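Local coordinates for protein sensor kinase citA (PDB 1P0Z) that senses citrate outside the cell, its periplasmic PAS-type domain binding the anion to induce citrate-fermentation genes, probably by phosphorylating the response regulator CitB, at residues A[16-20]-A[104-108]; A[24-28]-A[36-41]; A[49-55]-A[118-124]; A[59-63]-A[72-76]; A[65-70]-A[96-100]. All blocks are in the same frame, centred on the assembly; numbering follows the deposited sequence. Where two conformers were deposited one is given.

In the fold
Contact 3 pairs two central strands of the PAS-type sheet, and the others are arranged around it. Contact 1 lays helix 6-20 on strand 101-109, and contact 2 joins helices 23-30 and 34-47; both lie on the sheet face that carries Ile53, Val55, Val119 and Val121. Contacts 4 and 5 lie on the citrate side. The centre of contact 3 is about 10 Å from those of contacts 1 and 5, and contacts 4 and 5 are about 11 Å apart, centre to centre. Thr54 and Ser120 of contact 3, Arg62 of contact 4, His65, Ser97 and Leu98 of contact 5, and Lys105 of contact 1 all hydrogen-bond the citrate, whereas contact 2 takes no direct part.

Contact 1 (A[16-20]-A[104-108]); sequences AMQIS and GKSPI. With NA (sodium ion), chain L.
Ser20 and Ser106 meet at a sodium ion that both coordinate through their hydroxyl oxygens. Ser20 OG lies 2.4 Å from the sodium, and Ser106 OG and Pro107 O approach it equally closely, while three waters bring the ligands to six oxygens. Although Ser20 OG and Ser106 OG are 3.3 Å apart, it is the ion and not a hydrogen bond that joins them. Serine suits both places, being short enough to let helix and strand close in while still offering an oxygen. Ser20 OG sits between its own backbone N and carbonyl carbon (chi1 66°), a position that turns it toward the ion and also leaves Ala16 O and Met17 O near it. Ser106 OG has a further partner in Ser89. The setting is the helix-on-sheet layer of the PAS fold: helix 6-20 runs nearly along strand 101-109, their local axes 22° apart and 7.3 Å at closest approach. Ala16 makes that spacing possible, since its methyl rests directly on the strand backbone, with Ala16 CB 3.2 Å from Gly104 O; Gly104 adds no side chain there. Farther along, Ile108 reaches under the last turn of the helix, its CG1 3.9 Å from Ser20 CB and its CG2 against Ser20 O. Water 1, a sodium ligand, donates a hydrogen bond of 2.9 Å to Met17 O.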
# COMPACT_ATOMS: atom_id res chain seq x y z
N ALA A 16 5.59 2.04 -3.36
CA ALA A 16 4.65 2.58 -2.36
C ALA A 16 4.96 4.03 -2.04
O ALA A 16 4.06 4.83 -1.81
CB ALA A 16 4.71 1.75 -1.07
N MET A 17 6.24 4.34 -1.98
CA MET A 17 6.65 5.72 -1.73
C MET A 17 6.19 6.61 -2.89
O MET A 17 5.64 7.70 -2.65
CB MET A 17 8.16 5.78 -1.53
CG MET A 17 8.55 5.14 -0.22
SD MET A 17 10.30 5.15 0.06
CE MET A 17 10.57 6.90 0.23
N GLN A 18 6.40 6.17 -4.12
CA GLN A 18 6.01 6.96 -5.28
C GLN A 18 4.52 7.19 -5.33
O GLN A 18 4.06 8.31 -5.57
CB GLN A 18 6.46 6.25 -6.57
CG GLN A 18 7.93 6.29 -6.74
CD GLN A 18 8.39 5.50 -7.93
OE1 GLN A 18 8.00 4.35 -8.12
NE2 GLN A 18 9.24 6.11 -8.74
N ILE A 19 3.74 6.13 -5.12
CA ILE A 19 2.30 6.27 -5.21
C ILE A 19 1.78 7.15 -4.09
O ILE A 19 0.92 8.04 -4.31
CB ILE A 19 1.62 4.88 -5.13
CG1 ILE A 19 2.02 4.06 -6.36
CG2 ILE A 19 0.11 5.04 -5.00
CD1 ILE A 19 1.53 2.64 -6.31
N SER A 20 2.30 6.95 -2.87
CA SER A 20 1.77 7.72 -1.74
C SER A 20 2.04 9.22 -1.84
O SER A 20 1.36 10.00 -1.19
CB SER A 20 2.33 7.19 -0.39
OG SER A 20 3.73 7.41 -0.30
N GLY A 104 5.53 -3.20 0.65
CA GLY A 104 6.28 -1.96 0.83
C GLY A 104 5.16 -1.01 1.30
O GLY A 104 4.12 -0.92 0.64
N LYS A 105 5.36 -0.33 2.44
CA LYS A 105 4.34 0.56 3.01
C LYS A 105 4.89 1.95 3.15
O LYS A 105 6.07 2.11 3.47
CB LYS A 105 3.95 0.08 4.40
CG LYS A 105 3.54 -1.42 4.47
CD LYS A 105 2.15 -1.53 5.09
CE LYS A 105 1.86 -2.94 5.48
NZ LYS A 105 0.47 -2.99 5.99
N SER A 106 4.04 2.95 2.89
CA SER A 106 4.51 4.34 3.05
C SER A 106 3.26 5.17 3.36
O SER A 106 2.19 4.94 2.78
CB SER A 106 5.15 4.82 1.73
OG SER A 106 5.73 6.12 1.92
N PRO A 107 3.40 6.19 4.23
CA PRO A 107 2.22 7.01 4.55
C PRO A 107 1.91 7.98 3.42
O PRO A 107 2.80 8.33 2.62
CB PRO A 107 2.67 7.81 5.79
CG PRO A 107 4.18 7.96 5.60
CD PRO A 107 4.59 6.59 5.00
N ILE A 108 0.65 8.35 3.29
CA ILE A 108 0.24 9.39 2.34
C ILE A 108 0.11 10.59 3.30
O ILE A 108 -0.57 10.48 4.32
CB ILE A 108 -1.15 9.12 1.74
CG1 ILE A 108 -1.20 7.73 1.10
CG2 ILE A 108 -1.47 10.21 0.72
CD1 ILE A 108 -2.61 7.34 0.60
NA NA L . 4.93 8.37 1.55
O HOH W 1 6.46 8.93 -0.18
O HOH W 2 6.75 8.93 3.18
O HOH W 3 4.55 10.82 1.71

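Contact 2 (A[24-28]-A[36-41]); sequences ELVEA and RIKALI
Ala28 packs against Ile37 and the stem of Arg36 where two consecutive helices of the periplasmic domain, 23-30 and 34-47, run side by side as an antiparallel hairpin. Their local axes approach to 9.6 Å at an angle of 158°. The apolar contacts form its inner side. The methyl of Ala28 is small enough to let the helices come together here: Ala28 CB is 3.6 Å from Ile37 CG1, and it also rests on Arg36 CG. Leu40 fills the next position along, its CD1 lying 3.6 Å from Glu24 O and its CD2 against Glu24 CB. Deeper still, Leu25 CD1 touches Ile37 CG2 at 4.2 Å and also meets Ile41 CD1; these branched side chains continue into the core, where Leu25 reaches Val119 of the sheet and Ile41 reaches Ile19 of helix 6-20. The polar contacts lie on the outer rim. Arg36 bends at its second torsion (chi2 52°), which folds the guanidinium back toward helix 23-30 and over Leu40, whose CD2 stands 3.6 Å above one face of the group. At the guanidinium edge and in its plane, water 4 accepts from Arg36 NE at 3.0 Å and donates to Glu24 O. The carboxylate of Glu24 faces Arg36 NH2 as a salt bridge, but the modelled separation is too short to be trusted in detail. Each helix is thus amphipathic here: hydrocarbon joins the hairpin to the core, while a shared water, and probably the opposite charges of Glu24 and Arg36, close the solvent side.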
# COMPACT_ATOMS: atom_id res chain seq x y z
N GLU A 24 -2.35 13.92 -6.78
CA GLU A 24 -3.73 13.53 -7.06
C GLU A 24 -4.28 12.52 -6.06
O GLU A 24 -5.49 12.56 -5.72
CB GLU A 24 -3.85 12.96 -8.47
CG GLU A 24 -3.66 14.03 -9.55
CD GLU A 24 -4.02 13.54 -10.93
OE1 GLU A 24 -3.22 12.84 -11.58
OE2 GLU A 24 -5.14 13.85 -11.38
N LEU A 25 -3.42 11.63 -5.58
CA LEU A 25 -3.89 10.65 -4.60
C LEU A 25 -4.09 11.34 -3.26
O LEU A 25 -5.06 11.05 -2.56
CB LEU A 25 -2.88 9.49 -4.43
CG LEU A 25 -3.36 8.45 -3.40
CD1 LEU A 25 -4.65 7.79 -3.86
CD2 LEU A 25 -2.25 7.37 -3.24
N VAL A 26 -3.19 12.25 -2.89
CA VAL A 26 -3.33 12.97 -1.64
C VAL A 26 -4.69 13.67 -1.65
O VAL A 26 -5.45 13.59 -0.69
CB VAL A 26 -2.21 14.03 -1.47
CG1 VAL A 26 -2.54 14.96 -0.29
CG2 VAL A 26 -0.88 13.35 -1.26
N GLU A 27 -5.00 14.34 -2.76
CA GLU A 27 -6.30 15.03 -2.88
C GLU A 27 -7.50 14.10 -2.83
O GLU A 27 -8.47 14.38 -2.11
CB GLU A 27 -6.37 15.86 -4.16
CG GLU A 27 -7.70 16.63 -4.29
CD GLU A 27 -7.75 17.53 -5.50
OE1 GLU A 27 -6.93 18.47 -5.59
OE2 GLU A 27 -8.62 17.31 -6.37
N ALA A 28 -7.44 12.99 -3.56
CA ALA A 28 -8.54 12.05 -3.60
C ALA A 28 -8.78 11.45 -2.21
O ALA A 28 -9.93 11.21 -1.82
CB ALA A 28 -8.27 10.95 -4.64
N ARG A 36 -12.45 8.15 -7.62
CA ARG A 36 -11.26 8.86 -8.07
C ARG A 36 -10.01 8.03 -7.69
O ARG A 36 -9.07 7.87 -8.50
CB ARG A 36 -11.20 10.25 -7.43
CG ARG A 36 -10.00 11.09 -7.85
CD ARG A 36 -9.87 11.16 -9.37
NE ARG A 36 -8.66 11.88 -9.76
CZ ARG A 36 -8.06 11.73 -10.94
NH1 ARG A 36 -8.54 10.88 -11.86
NH2 ARG A 36 -6.96 12.43 -11.21
N ILE A 37 -10.00 7.49 -6.47
CA ILE A 37 -8.87 6.66 -6.03
C ILE A 37 -8.75 5.43 -6.93
O ILE A 37 -7.65 5.07 -7.37
CB ILE A 37 -9.04 6.24 -4.55
CG1 ILE A 37 -8.92 7.49 -3.68
CG2 ILE A 37 -7.96 5.21 -4.14
CD1 ILE A 37 -9.28 7.28 -2.24
N LYS A 38 -9.88 4.79 -7.21
CA LYS A 38 -9.88 3.62 -8.09
C LYS A 38 -9.32 3.96 -9.48
O LYS A 38 -8.53 3.21 -10.05
CB LYS A 38 -11.30 3.06 -8.23
CG LYS A 38 -11.40 1.82 -9.11
CD LYS A 38 -12.88 1.42 -9.27
CE LYS A 38 -13.07 -0.04 -9.70
NZ LYS A 38 -12.31 -0.46 -10.89
N ALA A 39 -9.76 5.10 -10.03
CA ALA A 39 -9.28 5.53 -11.34
C ALA A 39 -7.77 5.77 -11.37
O ALA A 39 -7.10 5.56 -12.40
CB ALA A 39 -10.01 6.81 -11.77
N LEU A 40 -7.23 6.21 -10.23
CA LEU A 40 -5.80 6.47 -10.14
C LEU A 40 -4.98 5.19 -9.92
O LEU A 40 -3.92 5.00 -10.52
CB LEU A 40 -5.49 7.44 -8.99
CG LEU A 40 -5.93 8.90 -9.13
CD1 LEU A 40 -5.89 9.62 -7.75
CD2 LEU A 40 -5.02 9.61 -10.14
N ILE A 41 -5.48 4.31 -9.05
CA ILE A 41 -4.73 3.11 -8.72
C ILE A 41 -4.86 1.95 -9.69
O ILE A 41 -3.89 1.25 -9.94
CB ILE A 41 -5.09 2.62 -7.31
CG1 ILE A 41 -4.85 3.74 -6.28
CG2 ILE A 41 -4.28 1.39 -6.97
CD1 ILE A 41 -3.43 4.20 -6.17
O HOH W 4 -7.37 13.76 -7.87

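Contact 3 (A[49-55]-A[118-124]); sequences DATYITV and IVSVGYT. With FLC (citrate anion), chain K.
The central antiparallel sheet of this PAS-type domain pairs Tyr52 to Val55 with Val119 to Gly122, and one face of the pair forms part of the floor of the citrate pocket. Thr54 and Ser120 are a hydrogen-bonded pair: Thr54 N donates to Ser120 O at 2.9 Å, and the return bond from Ser120 N to Thr54 O is equally long. Their hydroxyls both stand on the pocket face and donate to different carboxylates of the citrate, Ser120 OG to OG2 at 2.7 Å and Thr54 OG1 to OB1; small polar residues leave room for the anion there. On the other face Ile53, Val55, Val119 and Val121 supply the branched hydrocarbon that the helices cover, with Ile53 CG2 against Val119 CG1. A classic beta bulge ends the regular pairing, because Thr51 and Tyr52 both face Gly122; Thr51 N makes only a weak bond to Gly122 O. Here Tyr52 takes the crowded position between its own N and carbonyl carbon (chi1 64°), which lays the ring across the neighbouring strand. Gly122 has no side chain in the way, and its CA sits over one ring face, 3.8 Å from the centroid, as a CH-pi contact. Citrate CA lies over the opposite face, toward the rim. Beyond the bulge Thr51 OG1 accepts a nearly straight bond (169°) from Thr124 N. The ring of Tyr123 receives Ala50 CA over its face at 3.7 Å from the centroid, and Tyr123 OH donates to Asp49 OD1 at 2.7 Å, meeting it from above the carboxylate plane.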
# COMPACT_ATOMS: atom_id res chain seq x y z
N ASP A 49 4.15 -5.02 -11.62
CA ASP A 49 4.14 -6.48 -11.55
C ASP A 49 3.74 -6.88 -10.12
O ASP A 49 3.65 -8.07 -9.80
CB ASP A 49 5.49 -7.12 -11.96
CG ASP A 49 6.66 -6.62 -11.15
OD1 ASP A 49 6.57 -5.55 -10.52
OD2 ASP A 49 7.70 -7.32 -11.16
N ALA A 50 3.44 -5.91 -9.26
CA ALA A 50 3.00 -6.26 -7.90
C ALA A 50 1.69 -7.07 -7.92
O ALA A 50 0.84 -6.96 -8.83
CB ALA A 50 2.77 -4.99 -7.07
N THR A 51 1.51 -7.89 -6.90
CA THR A 51 0.28 -8.69 -6.78
C THR A 51 -0.91 -7.80 -6.47
O THR A 51 -2.03 -8.01 -6.99
CB THR A 51 0.38 -9.71 -5.64
OG1 THR A 51 1.54 -10.50 -5.82
CG2 THR A 51 -0.84 -10.66 -5.64
N TYR A 52 -0.69 -6.80 -5.63
CA TYR A 52 -1.77 -5.93 -5.22
C TYR A 52 -1.29 -4.59 -4.72
O TYR A 52 -0.10 -4.41 -4.42
CB TYR A 52 -2.61 -6.60 -4.09
CG TYR A 52 -1.84 -6.84 -2.79
CD1 TYR A 52 -1.65 -5.82 -1.86
CD2 TYR A 52 -1.29 -8.10 -2.50
CE1 TYR A 52 -0.93 -6.03 -0.67
CE2 TYR A 52 -0.61 -8.33 -1.32
CZ TYR A 52 -0.42 -7.27 -0.41
OH TYR A 52 0.28 -7.45 0.76
N ILE A 53 -2.24 -3.66 -4.59
CA ILE A 53 -1.96 -2.37 -3.99
C ILE A 53 -3.19 -2.09 -3.13
O ILE A 53 -4.32 -2.23 -3.60
CB ILE A 53 -1.84 -1.22 -5.02
CG1 ILE A 53 -0.70 -1.53 -5.98
CG2 ILE A 53 -1.62 0.11 -4.27
CD1 ILE A 53 -0.56 -0.50 -7.13
N THR A 54 -2.95 -1.69 -1.88
CA THR A 54 -4.03 -1.34 -0.97
C THR A 54 -3.82 0.11 -0.54
O THR A 54 -2.67 0.53 -0.31
CB THR A 54 -3.98 -2.22 0.33
OG1 THR A 54 -4.28 -3.59 -0.01
CG2 THR A 54 -5.02 -1.71 1.38
N VAL A 55 -4.92 0.88 -0.45
CA VAL A 55 -4.82 2.25 0.03
C VAL A 55 -5.75 2.36 1.23
O VAL A 55 -6.92 1.92 1.16
CB VAL A 55 -5.28 3.29 -1.03
CG1 VAL A 55 -5.17 4.71 -0.40
CG2 VAL A 55 -4.40 3.18 -2.30
N ILE A 118 -2.35 5.55 3.98
CA ILE A 118 -1.22 4.64 3.76
C ILE A 118 -1.37 3.94 2.40
O ILE A 118 -2.46 3.67 1.92
CB ILE A 118 -1.20 3.57 4.90
CG1 ILE A 118 -0.02 2.61 4.74
CG2 ILE A 118 -2.55 2.81 4.94
CD1 ILE A 118 0.14 1.63 5.97
N VAL A 119 -0.23 3.64 1.78
CA VAL A 119 -0.24 2.85 0.54
C VAL A 119 0.62 1.61 0.84
O VAL A 119 1.69 1.72 1.45
CB VAL A 119 0.43 3.59 -0.64
CG1 VAL A 119 0.60 2.63 -1.84
CG2 VAL A 119 -0.42 4.81 -1.03
N SER A 120 0.12 0.45 0.43
CA SER A 120 0.84 -0.81 0.63
C SER A 120 0.90 -1.48 -0.74
O SER A 120 -0.14 -1.71 -1.35
CB SER A 120 0.07 -1.71 1.61
OG SER A 120 0.75 -2.98 1.74
N VAL A 121 2.11 -1.77 -1.21
CA VAL A 121 2.28 -2.46 -2.48
C VAL A 121 2.80 -3.84 -2.11
O VAL A 121 3.82 -3.97 -1.45
CB VAL A 121 3.29 -1.72 -3.37
CG1 VAL A 121 3.63 -2.55 -4.59
CG2 VAL A 121 2.71 -0.33 -3.76
N GLY A 122 2.10 -4.87 -2.55
CA GLY A 122 2.48 -6.21 -2.12
C GLY A 122 2.76 -7.23 -3.22
O GLY A 122 2.18 -7.16 -4.31
N TYR A 123 3.67 -8.14 -2.88
CA TYR A 123 4.05 -9.25 -3.78
C TYR A 123 3.86 -10.56 -3.02
O TYR A 123 4.54 -10.81 -2.03
CB TYR A 123 5.52 -9.16 -4.19
CG TYR A 123 5.83 -8.04 -5.17
CD1 TYR A 123 5.90 -6.72 -4.75
CD2 TYR A 123 6.06 -8.33 -6.51
CE1 TYR A 123 6.21 -5.68 -5.65
CE2 TYR A 123 6.37 -7.32 -7.44
CZ TYR A 123 6.43 -5.99 -6.99
OH TYR A 123 6.69 -5.01 -7.91
N THR A 124 2.92 -11.40 -3.44
CA THR A 124 2.71 -12.66 -2.73
C THR A 124 3.86 -13.62 -3.10
O THR A 124 4.08 -13.93 -4.27
CB THR A 124 1.35 -13.27 -3.08
OG1 THR A 124 0.34 -12.41 -2.54
CG2 THR A 124 1.21 -14.71 -2.50
CAC FLC K . -4.30 -8.51 1.63
CA FLC K . -3.33 -7.30 1.50
CB FLC K . -3.23 -6.44 2.84
CBC FLC K . -4.55 -5.66 3.21
CG FLC K . -1.97 -5.46 2.76
CGC FLC K . -1.68 -4.56 3.98
OA1 FLC K . -5.49 -8.30 1.83
OA2 FLC K . -3.76 -9.61 1.60
OB1 FLC K . -5.12 -4.99 2.34
OB2 FLC K . -4.94 -5.71 4.40
OG1 FLC K . -2.25 -4.78 5.10
OG2 FLC K . -0.90 -3.65 3.79
OHB FLC K . -2.95 -7.27 3.98

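Contact 4 (A[59-63]-A[72-76]); sequences SGQRL and GKSME. With OMO (Mo(VI)(=O)(oh)2 cluster), chain N.
Gly60 and Met75 begin a close backbone pairing between the turn 59-63 and the loop 72-76, beside the citrate and a bound molybdenum oxide cluster. On the tight side three hydrogen bonds knit the chains: Met75 N donates to Gly60 O at 2.8 Å, Arg62 N to Lys73 O at 2.9 Å, and Gly72 N to Arg62 O at the same distance. Gly60 and Gly72 both adopt positive phi, which glycine accepts readily. Beside these bonds the side chains of Arg62 and Met75 pack slantwise, Met75 CG lying 3.5 Å from Arg62 CG and also against Arg62 NE. Met75 CA stands 3.8 Å above one face of the guanidinium, offset to its rim. The outer side is looser. Lys73 touches the turn with its CB, 3.8 Å from Arg62 NH1, and the carbons of Gln61 only brush Gly72 O. Water fills in around Ser74: water 5 donates to Ser74 OG and to Met75 O, while Ser74 OG itself donates to the anti lone pair of Glu76 OE2 at 2.6 Å. On the pocket side water 6 accepts from Glu76 N at 2.8 Å and donates to the cluster oxygen OM1. Arg62 NH2 makes a weak bond to this water and hydrogen-bonds the citrate directly; Arg62 NH1 has a long, weak ion pair with Glu70. Backbone bonds and methionine packing are consistent with the arginine being held in place, where its positive charge would favour the anionic ligands.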
# COMPACT_ATOMS: atom_id res chain seq x y z
N SER A 59 -7.12 6.11 9.68
CA SER A 59 -7.42 5.14 10.73
C SER A 59 -7.18 3.72 10.21
O SER A 59 -7.42 2.73 10.92
CB SER A 59 -8.87 5.29 11.19
OG SER A 59 -9.76 4.86 10.16
N GLY A 60 -6.73 3.60 8.96
CA GLY A 60 -6.49 2.27 8.41
C GLY A 60 -7.71 1.63 7.77
O GLY A 60 -7.72 0.41 7.52
N GLN A 61 -8.75 2.42 7.53
CA GLN A 61 -9.93 1.88 6.83
C GLN A 61 -9.58 1.88 5.32
O GLN A 61 -9.12 2.87 4.79
CB GLN A 61 -11.17 2.77 7.06
CG GLN A 61 -12.39 2.18 6.36
CD GLN A 61 -13.63 3.06 6.51
OE1 GLN A 61 -14.09 3.69 5.56
NE2 GLN A 61 -14.16 3.11 7.73
N ARG A 62 -9.80 0.76 4.63
CA ARG A 62 -9.45 0.71 3.21
C ARG A 62 -10.29 1.58 2.29
O ARG A 62 -11.52 1.55 2.35
CB ARG A 62 -9.48 -0.74 2.69
CG ARG A 62 -8.53 -1.68 3.44
CD ARG A 62 -8.44 -3.02 2.67
NE ARG A 62 -7.74 -4.04 3.47
CZ ARG A 62 -8.34 -4.77 4.41
NH1 ARG A 62 -9.65 -4.61 4.65
NH2 ARG A 62 -7.64 -5.64 5.12
N LEU A 63 -9.59 2.37 1.47
CA LEU A 63 -10.21 3.21 0.47
C LEU A 63 -10.09 2.50 -0.90
O LEU A 63 -10.80 2.84 -1.85
CB LEU A 63 -9.52 4.57 0.41
CG LEU A 63 -9.52 5.36 1.72
CD1 LEU A 63 -8.71 6.63 1.56
CD2 LEU A 63 -10.96 5.66 2.15
N GLY A 72 -13.72 -0.25 2.76
CA GLY A 72 -14.61 0.13 3.84
C GLY A 72 -14.34 -0.67 5.10
O GLY A 72 -14.87 -0.34 6.17
N LYS A 73 -13.55 -1.73 4.99
CA LYS A 73 -13.18 -2.55 6.14
C LYS A 73 -11.78 -2.13 6.61
O LYS A 73 -11.00 -1.57 5.84
CB LYS A 73 -13.22 -4.02 5.76
CG LYS A 73 -14.65 -4.49 5.44
CD LYS A 73 -14.72 -5.97 5.14
CE LYS A 73 -16.17 -6.34 4.78
NZ LYS A 73 -16.27 -7.75 4.31
N SER A 74 -11.49 -2.39 7.88
CA SER A 74 -10.20 -2.02 8.48
C SER A 74 -9.05 -2.94 8.13
O SER A 74 -9.23 -4.15 7.99
CB SER A 74 -10.34 -1.99 10.00
OG SER A 74 -9.12 -1.64 10.64
N MET A 75 -7.85 -2.36 8.00
CA MET A 75 -6.62 -3.14 7.76
C MET A 75 -6.27 -3.63 9.17
O MET A 75 -5.80 -2.84 9.99
CB MET A 75 -5.53 -2.22 7.19
CG MET A 75 -5.85 -1.79 5.76
SD MET A 75 -4.80 -0.47 5.17
CE MET A 75 -3.23 -1.40 4.80
N GLU A 76 -6.50 -4.92 9.42
CA GLU A 76 -6.28 -5.48 10.75
C GLU A 76 -5.03 -6.32 10.90
O GLU A 76 -4.82 -6.97 11.92
CB GLU A 76 -7.51 -6.33 11.12
CG GLU A 76 -8.75 -5.48 11.34
CD GLU A 76 -8.65 -4.66 12.61
OE1 GLU A 76 -8.47 -5.26 13.69
OE2 GLU A 76 -8.75 -3.42 12.54
OM1 OMO N . -4.64 -7.92 6.25
MO OMO N . -3.46 -6.50 5.88
OR1 OMO N . -2.04 -7.11 6.62
OM2 OMO N . -4.05 -5.34 7.04
O HOH W 5 -6.54 -0.48 11.02
O HOH W 6 -6.88 -7.15 7.73

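Contact 5 (A[65-70]-A[96-100]); sequences HVNPDE and GSLGS. With FLC (citrate anion), chain K.
Citrate OA1 is gripped from two sides by His65 and Ser97, from the two loops beside the PAS-type pocket. Ser97 OG donates to OA1 at 2.7 Å, and His65 NE2 does so at 2.9 Å along a nearly straight line (165°), at the ring edge. The other oxygen of the same carboxylate, OA2, takes Leu98 N at 2.8 Å. That N-H belongs to a type I beta turn from Gly96 to Gly99, so the loop between strands 90-96 and 101-109 offers both a backbone and a hydroxyl donor to the anion, a job for which a short serine is well suited. The imidazole is held from behind: Asn67 N donates to His65 ND1 at 3.0 Å, close to the ring plane, which probably leaves the proton on NE2, as the bond to citrate requires. Glu70 CG covers one face of the ring. Nearer the surface water 7 joins the loops, donating to Ser97 OG and Glu70 OE2 and accepting from Asn67 ND2 at 2.7 Å. Beside this polar group Leu98 gives the contact its hydrocarbon. Its CG lies anti to the carbonyl carbon (chi1 -55°), which aims the two methyls at loop 65-70 and brings it alongside Asn67, the two side chains running in opposite senses. Leu98 CD1 meets Val66 CG2 at 3.7 Å, and Leu98 CD2 comes within 3.3 Å of Asn67 ND2.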
# COMPACT_ATOMS: atom_id res chain seq x y z
N HIS A 65 -8.85 -1.63 -2.54
CA HIS A 65 -8.30 -2.97 -2.40
C HIS A 65 -8.64 -3.67 -3.72
O HIS A 65 -9.62 -3.30 -4.41
CB HIS A 65 -8.92 -3.70 -1.20
CG HIS A 65 -8.20 -4.96 -0.82
ND1 HIS A 65 -8.41 -6.17 -1.47
CD2 HIS A 65 -7.31 -5.21 0.17
CE1 HIS A 65 -7.67 -7.10 -0.88
NE2 HIS A 65 -7.00 -6.55 0.11
N VAL A 66 -7.86 -4.68 -4.08
CA VAL A 66 -8.14 -5.39 -5.33
C VAL A 66 -9.46 -6.15 -5.24
O VAL A 66 -10.08 -6.40 -6.28
CB VAL A 66 -6.99 -6.35 -5.70
CG1 VAL A 66 -5.73 -5.52 -6.00
CG2 VAL A 66 -6.73 -7.34 -4.57
N ASN A 67 -9.87 -6.49 -4.02
CA ASN A 67 -11.14 -7.19 -3.78
C ASN A 67 -12.10 -6.16 -3.23
O ASN A 67 -11.95 -5.62 -2.12
CB ASN A 67 -10.87 -8.39 -2.89
CG ASN A 67 -9.91 -9.35 -3.55
OD1 ASN A 67 -9.90 -9.49 -4.77
ND2 ASN A 67 -9.10 -10.02 -2.76
N PRO A 68 -13.14 -5.86 -4.02
CA PRO A 68 -14.15 -4.86 -3.67
C PRO A 68 -14.76 -4.87 -2.30
O PRO A 68 -15.01 -3.80 -1.71
CB PRO A 68 -15.20 -4.98 -4.80
CG PRO A 68 -15.00 -6.36 -5.31
CD PRO A 68 -13.50 -6.56 -5.27
N ASP A 69 -15.01 -6.06 -1.76
CA ASP A 69 -15.63 -6.12 -0.44
C ASP A 69 -14.76 -5.62 0.70
O ASP A 69 -15.28 -5.27 1.77
CB ASP A 69 -16.13 -7.54 -0.14
CG ASP A 69 -17.22 -8.00 -1.11
OD1 ASP A 69 -17.94 -7.14 -1.66
OD2 ASP A 69 -17.37 -9.23 -1.32
N GLU A 70 -13.45 -5.60 0.49
CA GLU A 70 -12.52 -5.14 1.51
C GLU A 70 -12.53 -3.63 1.66
O GLU A 70 -12.06 -3.09 2.65
CB GLU A 70 -11.10 -5.59 1.18
CG GLU A 70 -10.97 -7.07 0.96
CD GLU A 70 -11.02 -7.87 2.25
OE1 GLU A 70 -11.70 -7.45 3.20
OE2 GLU A 70 -10.37 -8.94 2.29
N GLY A 96 -1.90 -11.77 4.67
CA GLY A 96 -3.22 -11.17 4.72
C GLY A 96 -4.11 -12.07 3.87
O GLY A 96 -3.71 -13.18 3.50
N SER A 97 -5.27 -11.55 3.49
CA SER A 97 -6.26 -12.32 2.72
C SER A 97 -5.69 -12.87 1.40
O SER A 97 -6.11 -13.94 0.91
CB SER A 97 -7.47 -11.43 2.46
OG SER A 97 -7.17 -10.42 1.46
N LEU A 98 -4.71 -12.17 0.82
CA LEU A 98 -4.14 -12.58 -0.44
C LEU A 98 -2.94 -13.51 -0.36
O LEU A 98 -2.31 -13.84 -1.39
CB LEU A 98 -3.80 -11.33 -1.27
CG LEU A 98 -5.00 -10.38 -1.49
CD1 LEU A 98 -4.56 -9.03 -2.09
CD2 LEU A 98 -5.99 -11.05 -2.40
N GLY A 99 -2.57 -13.92 0.86
CA GLY A 99 -1.47 -14.84 1.00
C GLY A 99 -0.20 -14.20 1.57
O GLY A 99 -0.09 -12.97 1.60
N SER A 100 0.75 -15.02 2.01
CA SER A 100 2.00 -14.50 2.55
C SER A 100 2.67 -13.61 1.50
O SER A 100 3.02 -14.07 0.40
CB SER A 100 2.92 -15.63 2.98
OG SER A 100 4.02 -15.09 3.68
CAC FLC K . -4.30 -8.51 1.63
CA FLC K . -3.33 -7.30 1.50
CB FLC K . -3.23 -6.44 2.84
CBC FLC K . -4.55 -5.66 3.21
CG FLC K . -1.97 -5.46 2.76
CGC FLC K . -1.68 -4.56 3.98
OA1 FLC K . -5.49 -8.30 1.83
OA2 FLC K . -3.76 -9.61 1.60
OB1 FLC K . -5.12 -4.99 2.34
OB2 FLC K . -4.94 -5.71 4.40
OG1 FLC K . -2.25 -4.78 5.10
OG2 FLC K . -0.90 -3.65 3.79
OHB FLC K . -2.95 -7.27 3.98
O HOH W 7 -9.42 -9.94 -0.05